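Local coordinates for endoglucanase (Ruminococcus champanellensis, PDB 6WQV), which probably hydrolyses internal beta-1,4 linkages of cellulose and related plant cell-wall glucans and xylans, as a broad-specificity family 5 endoglucanase, at residues 11-16 with 233-238; 134-139 with 185-190. All coordinates share one frame; numbering follows the deposited sequence.

Contact 1 (11-16 with 233-238); sequences MRDLTA and ANKLIV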
loop_
_atom_site.group_PDB
_atom_site.type_symbol
_atom_site.label_atom_id
_atom_site.label_comp_id
_atom_site.label_asym_id
_atom_site.label_seq_id
_atom_site.Cartn_x
_atom_site.Cartn_y
_atom_site.Cartn_z
ATOM N N MET A 11 -22.574 -8.676 0.142
ATOM C CA MET A 11 -21.280 -8.677 -0.515
ATOM C C MET A 11 -21.337 -9.461 -1.812
ATOM O O MET A 11 -21.863 -10.578 -1.850
ATOM C CB MET A 11 -20.235 -9.303 0.400
ATOM C CG MET A 11 -18.850 -9.268 -0.155
ATOM S SD MET A 11 -17.761 -9.952 1.090
ATOM C CE MET A 11 -16.210 -9.903 0.210
ATOM N N ARG A 12 -20.773 -8.875 -2.866
ATOM C CA ARG A 12 -20.616 -9.579 -4.127
ATOM C C ARG A 12 -19.410 -10.499 -4.012
ATOM O O ARG A 12 -18.382 -10.119 -3.448
ATOM C CB ARG A 12 -20.372 -8.585 -5.260
ATOM C CG ARG A 12 -21.561 -7.692 -5.588
ATOM C CD ARG A 12 -21.250 -6.794 -6.790
ATOM N NE ARG A 12 -20.223 -5.812 -6.453
ATOM C CZ ARG A 12 -19.391 -5.242 -7.321
ATOM N NH1 ARG A 12 -19.438 -5.553 -8.611
ATOM N NH2 ARG A 12 -18.500 -4.365 -6.886
ATOM N N ASP A 13 -19.550 -11.707 -4.533
ATOM C CA ASP A 13 -18.478 -12.695 -4.549
ATOM C C ASP A 13 -17.805 -12.566 -5.908
ATOM O O ASP A 13 -18.273 -13.132 -6.900
ATOM C CB ASP A 13 -19.064 -14.084 -4.349
ATOM C CG ASP A 13 -18.008 -15.140 -4.133
ATOM O OD1 ASP A 13 -16.801 -14.830 -4.220
ATOM O OD2 ASP A 13 -18.409 -16.289 -3.872
ATOM N N LEU A 14 -16.715 -11.805 -5.951
ATOM C CA LEU A 14 -15.983 -11.559 -7.180
ATOM C C LEU A 14 -14.552 -12.050 -7.047
ATOM O O LEU A 14 -13.968 -12.031 -5.957
ATOM C CB LEU A 14 -15.914 -10.067 -7.476
ATOM C CG LEU A 14 -17.244 -9.345 -7.648
ATOM C CD1 LEU A 14 -16.954 -7.868 -7.841
ATOM C CD2 LEU A 14 -18.014 -9.915 -8.809
ATOM N N THR A 15 -13.970 -12.450 -8.169
ATOM C CA THR A 15 -12.563 -12.816 -8.133
ATOM C C THR A 15 -11.687 -11.566 -8.036
ATOM O O THR A 15 -12.119 -10.432 -8.286
ATOM C CB THR A 15 -12.158 -13.564 -9.398
ATOM O OG1 THR A 15 -12.198 -12.659 -10.510
ATOM C CG2 THR A 15 -13.070 -14.729 -9.660
ATOM N N ALA A 16 -10.416 -11.788 -7.699
ATOM C CA ALA A 16 -9.481 -10.670 -7.621
ATOM C C ALA A 16 -9.377 -9.949 -8.958
ATOM O O ALA A 16 -9.334 -8.716 -9.002
ATOM C CB ALA A 16 -8.107 -11.174 -7.183
ATOM N N ALA A 233 -10.878 -19.799 -3.977
ATOM C CA ALA A 233 -10.111 -19.596 -5.194
ATOM C C ALA A 233 -10.099 -18.134 -5.619
ATOM O O ALA A 233 -11.088 -17.414 -5.461
ATOM C CB ALA A 233 -10.686 -20.445 -6.324
ATOM N N ASN A 234 -8.952 -17.700 -6.140
ATOM C CA ASN A 234 -8.851 -16.468 -6.928
ATOM C C ASN A 234 -9.197 -15.216 -6.130
ATOM O O ASN A 234 -9.896 -14.328 -6.620
ATOM C CB ASN A 234 -9.726 -16.570 -8.176
ATOM C CG ASN A 234 -9.272 -17.662 -9.107
ATOM O OD1 ASN A 234 -8.101 -17.725 -9.461
ATOM N ND2 ASN A 234 -10.190 -18.549 -9.486
ATOM N N LYS A 235 -8.669 -15.114 -4.909
ATOM C CA LYS A 235 -8.936 -13.956 -4.063
ATOM C C LYS A 235 -7.679 -13.208 -3.626
ATOM O O LYS A 235 -7.788 -12.271 -2.826
ATOM C CB LYS A 235 -9.734 -14.371 -2.815
ATOM C CG LYS A 235 -11.114 -14.943 -3.083
ATOM C CD LYS A 235 -12.118 -13.887 -3.519
ATOM C CE LYS A 235 -13.519 -14.472 -3.575
ATOM N NZ LYS A 235 -14.547 -13.406 -3.706
ATOM N N LEU A 236 -6.500 -13.577 -4.119
ATOM C CA LEU A 236 -5.249 -12.983 -3.671
ATOM C C LEU A 236 -4.613 -12.132 -4.764
ATOM O O LEU A 236 -4.620 -12.498 -5.944
ATOM C CB LEU A 236 -4.253 -14.057 -3.224
ATOM C CG LEU A 236 -4.738 -14.958 -2.089
ATOM C CD1 LEU A 236 -3.643 -15.962 -1.701
ATOM C CD2 LEU A 236 -5.176 -14.171 -0.874
ATOM N N ILE A 237 -4.039 -11.006 -4.336
ATOM C CA ILE A 237 -3.396 -10.031 -5.205
ATOM C C ILE A 237 -2.012 -9.722 -4.649
ATOM O O ILE A 237 -1.857 -9.501 -3.445
ATOM C CB ILE A 237 -4.223 -8.733 -5.245
ATOM C CG1 ILE A 237 -5.656 -9.002 -5.697
ATOM C CG2 ILE A 237 -3.556 -7.684 -6.133
ATOM C CD1 ILE A 237 -6.627 -7.894 -5.294
ATOM N N VAL A 238 -1.022 -9.654 -5.524
ATOM C CA VAL A 238 0.319 -9.237 -5.124
ATOM C C VAL A 238 0.438 -7.724 -5.251
ATOM O O VAL A 238 -0.014 -7.130 -6.243
ATOM C CB VAL A 238 1.392 -9.952 -5.965
ATOM C CG1 VAL A 238 2.776 -9.378 -5.660
ATOM C CG2 VAL A 238 1.355 -11.458 -5.697
#
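Lys235 brings its ammonium group against two oxygens of the loop 11-16, a compact instance of one buried charge shared among several acceptors. Its NZ lies 2.7 Å from OD1 of Asp13, a salt bridge in which the ammonium approaches OD1 almost head-on, in line with the CG-OD1 bond. The same NZ sits 2.7 Å from the backbone O of Leu14, where it stands above the carbonyl plane. The carbonyl O of Ile205 is a third acceptor, so three oxygens grip the nitrogen.

Beside this polar group the two backbones meet directly. The N of Ala16 donates to the O of Asn234 over 2.8 Å, with an N-H...O angle of 160° and the donor in the carbonyl plane. CA of Thr15 makes a longer C-H...O approach to that oxygen. Past this bond, CB of Ala16 packs against CG1 of Ile237 at 3.6 Å.

The torsions explain how these groups arrive. The CA-CB bond of Lys235 leads away from the loop, and a bend at chi2 (-73°) turns the otherwise extended chain back across the Asp13 side chain at about a right angle. Asp13 CG is anti to its backbone N, which carries OD1 to the ammonium. Thr15 takes the N-cap position of helix 16-22, and the N of Thr15 is held in turn by OE1 of Gln18. On the other segment, backbone bonds to Leu208 fix Lys235 and Ile237 beside the neighbouring strand 208-211. The loop thus meets the TIM barrel where strand 236-241 begins.

With one carboxylate and two carbonyl oxygens around it, the buried Lys235 amine would probably be stabilised in its charged form.

Contact 2 (134-139 with 185-190); sequences SVNARL and INSYNQ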
loop_
_atom_site.group_PDB
_atom_site.type_symbol
_atom_site.label_atom_id
_atom_site.label_comp_id
_atom_site.label_asym_id
_atom_site.label_seq_id
_atom_site.Cartn_x
_atom_site.Cartn_y
_atom_site.Cartn_z
ATOM N N SER A 134 7.826 -15.629 16.836
ATOM C CA SER A 134 7.305 -14.462 17.543
ATOM C C SER A 134 6.528 -13.560 16.598
ATOM O O SER A 134 5.443 -13.068 16.938
ATOM C CB SER A 134 8.475 -13.700 18.165
ATOM O OG SER A 134 8.072 -12.486 18.777
ATOM N N VAL A 135 7.064 -13.336 15.399
ATOM C CA VAL A 135 6.405 -12.446 14.452
ATOM C C VAL A 135 5.095 -13.048 13.970
ATOM O O VAL A 135 4.076 -12.351 13.867
ATOM C CB VAL A 135 7.358 -12.118 13.289
ATOM C CG1 VAL A 135 6.630 -11.327 12.225
ATOM C CG2 VAL A 135 8.569 -11.354 13.798
ATOM N N ASN A 136 5.089 -14.348 13.662
ATOM C CA ASN A 136 3.847 -14.981 13.233
ATOM C C ASN A 136 2.779 -14.875 14.314
ATOM O O ASN A 136 1.601 -14.644 14.009
ATOM C CB ASN A 136 4.098 -16.438 12.839
ATOM C CG ASN A 136 4.468 -16.590 11.379
ATOM O OD1 ASN A 136 3.947 -15.889 10.513
ATOM N ND2 ASN A 136 5.368 -17.521 11.096
ATOM N N ALA A 137 3.165 -15.028 15.583
ATOM C CA ALA A 137 2.195 -14.889 16.668
ATOM C C ALA A 137 1.635 -13.471 16.739
ATOM O O ALA A 137 0.426 -13.281 16.928
ATOM C CB ALA A 137 2.838 -15.273 18.001
ATOM N N ARG A 138 2.496 -12.459 16.595
ATOM C CA ARG A 138 2.032 -11.077 16.660
ATOM C C ARG A 138 1.180 -10.731 15.450
ATOM O O ARG A 138 0.140 -10.072 15.580
ATOM C CB ARG A 138 3.233 -10.140 16.775
ATOM C CG ARG A 138 2.870 -8.670 16.834
ATOM C CD ARG A 138 3.986 -7.826 17.408
ATOM N NE ARG A 138 3.647 -6.403 17.358
ATOM C CZ ARG A 138 4.250 -5.461 18.070
ATOM N NH1 ARG A 138 5.233 -5.777 18.898
ATOM N NH2 ARG A 138 3.869 -4.191 17.956
ATOM N N LEU A 139 1.587 -11.184 14.264
ATOM C CA LEU A 139 0.776 -10.976 13.070
ATOM C C LEU A 139 -0.620 -11.542 13.253
ATOM O O LEU A 139 -1.617 -10.910 12.893
ATOM C CB LEU A 139 1.439 -11.666 11.883
ATOM C CG LEU A 139 2.462 -10.875 11.084
ATOM C CD1 LEU A 139 3.149 -11.809 10.111
ATOM C CD2 LEU A 139 1.781 -9.728 10.362
ATOM N N ILE A 185 9.264 -14.436 4.805
ATOM C CA ILE A 185 8.145 -13.593 4.375
ATOM C C ILE A 185 7.003 -14.428 3.804
ATOM O O ILE A 185 5.825 -14.102 4.015
ATOM C CB ILE A 185 8.660 -12.490 3.418
ATOM C CG1 ILE A 185 9.435 -11.446 4.237
ATOM C CG2 ILE A 185 7.514 -11.882 2.621
ATOM C CD1 ILE A 185 10.313 -10.537 3.417
ATOM N N ASN A 186 7.317 -15.534 3.114
ATOM C CA ASN A 186 6.248 -16.411 2.646
ATOM C C ASN A 186 5.432 -16.955 3.817
ATOM O O ASN A 186 4.211 -17.104 3.716
ATOM C CB ASN A 186 6.804 -17.555 1.802
ATOM C CG ASN A 186 7.394 -17.082 0.490
ATOM O OD1 ASN A 186 6.950 -16.085 -0.085
ATOM N ND2 ASN A 186 8.400 -17.799 0.005
ATOM N N SER A 187 6.098 -17.288 4.929
ATOM C CA SER A 187 5.382 -17.737 6.119
ATOM C C SER A 187 4.479 -16.639 6.669
ATOM O O SER A 187 3.333 -16.900 7.054
ATOM C CB SER A 187 6.387 -18.176 7.186
ATOM O OG SER A 187 5.744 -18.599 8.375
ATOM N N TYR A 188 4.988 -15.406 6.724
ATOM C CA TYR A 188 4.196 -14.299 7.253
ATOM C C TYR A 188 2.957 -14.045 6.397
ATOM O O TYR A 188 1.863 -13.820 6.932
ATOM C CB TYR A 188 5.054 -13.034 7.333
ATOM C CG TYR A 188 6.223 -13.068 8.311
ATOM C CD1 TYR A 188 6.332 -14.048 9.293
ATOM C CD2 TYR A 188 7.223 -12.103 8.247
ATOM C CE1 TYR A 188 7.410 -14.062 10.185
ATOM C CE2 TYR A 188 8.296 -12.105 9.138
ATOM C CZ TYR A 188 8.383 -13.086 10.101
ATOM O OH TYR A 188 9.441 -13.117 10.983
ATOM N N ASN A 189 3.105 -14.070 5.067
ATOM C CA ASN A 189 1.936 -13.888 4.210
ATOM C C ASN A 189 0.936 -15.023 4.404
ATOM O O ASN A 189 -0.283 -14.794 4.403
ATOM C CB ASN A 189 2.346 -13.787 2.739
ATOM C CG ASN A 189 2.834 -12.411 2.359
ATOM O OD1 ASN A 189 2.400 -11.411 2.929
ATOM N ND2 ASN A 189 3.736 -12.351 1.387
ATOM N N GLN A 190 1.430 -16.259 4.559
ATOM C CA GLN A 190 0.538 -17.394 4.776
ATOM C C GLN A 190 -0.225 -17.241 6.087
ATOM O O GLN A 190 -1.435 -17.501 6.152
ATOM C CB GLN A 190 1.331 -18.701 4.767
ATOM C CG GLN A 190 0.458 -19.927 4.902
ATOM C CD GLN A 190 -0.431 -20.138 3.689
ATOM O OE1 GLN A 190 0.043 -20.524 2.619
ATOM N NE2 GLN A 190 -1.726 -19.871 3.848
#
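Apolar packing centres on the ring of Tyr188. Val135 CG1, anti to its backbone N, comes over one face in a CH-pi contact, 3.5 Å from the centroid and displaced toward the phenolic end, while its CB lies 3.3 Å from Tyr188 OH. Leu139, one turn further along, sets CD1 3.6 Å from Tyr188 CB, at the root of the side chain. These contacts join helices 129-149 and 179-197, consecutive outer helices of the TIM barrel; their segments run nearly parallel, with axes 9.8 Å apart and crossing at -23°. Among the polar contacts, Asn136 ND2 donates to Ser187 OG over 3.0 Å, close to its amide plane and with an N-H...O angle of 157°. Asn136 OD1 accepts a hydrogen bond from Thr191 OG1 and also lies 3.3 Å from Tyr188 CD1, at the ring edge, with the amide plane turned 85° from the ring. Replacing Tyr188 by an alanine would probably loosen the helix pair, since the ring against Val135 is gone, and would also remove the hydroxyl's bond to the Ile126 carbonyl in the loop ahead of helix 129-149.

Overall arrangement
From the N terminus, the chain enters contact 1 through 11-16, just as helix 16-22 begins, and the loop so opened closes only at 233-238, after 216 intervening residues. Within that span the barrel lays down its first five strands. Contact 2 opens at 134-139 and closes at 185-190, and is therefore nested inside the larger loop; 45 residues, including strand 157-160, separate its segments. Contact 1 ties the N-terminal loop to the start of the sixth strand, whereas contact 2 joins two helices outside the barrel. Their centres lie 22 Å apart without touching, but helix 179-197 reaches both, its Arg197 and Val193 meeting Lys235 and Leu236.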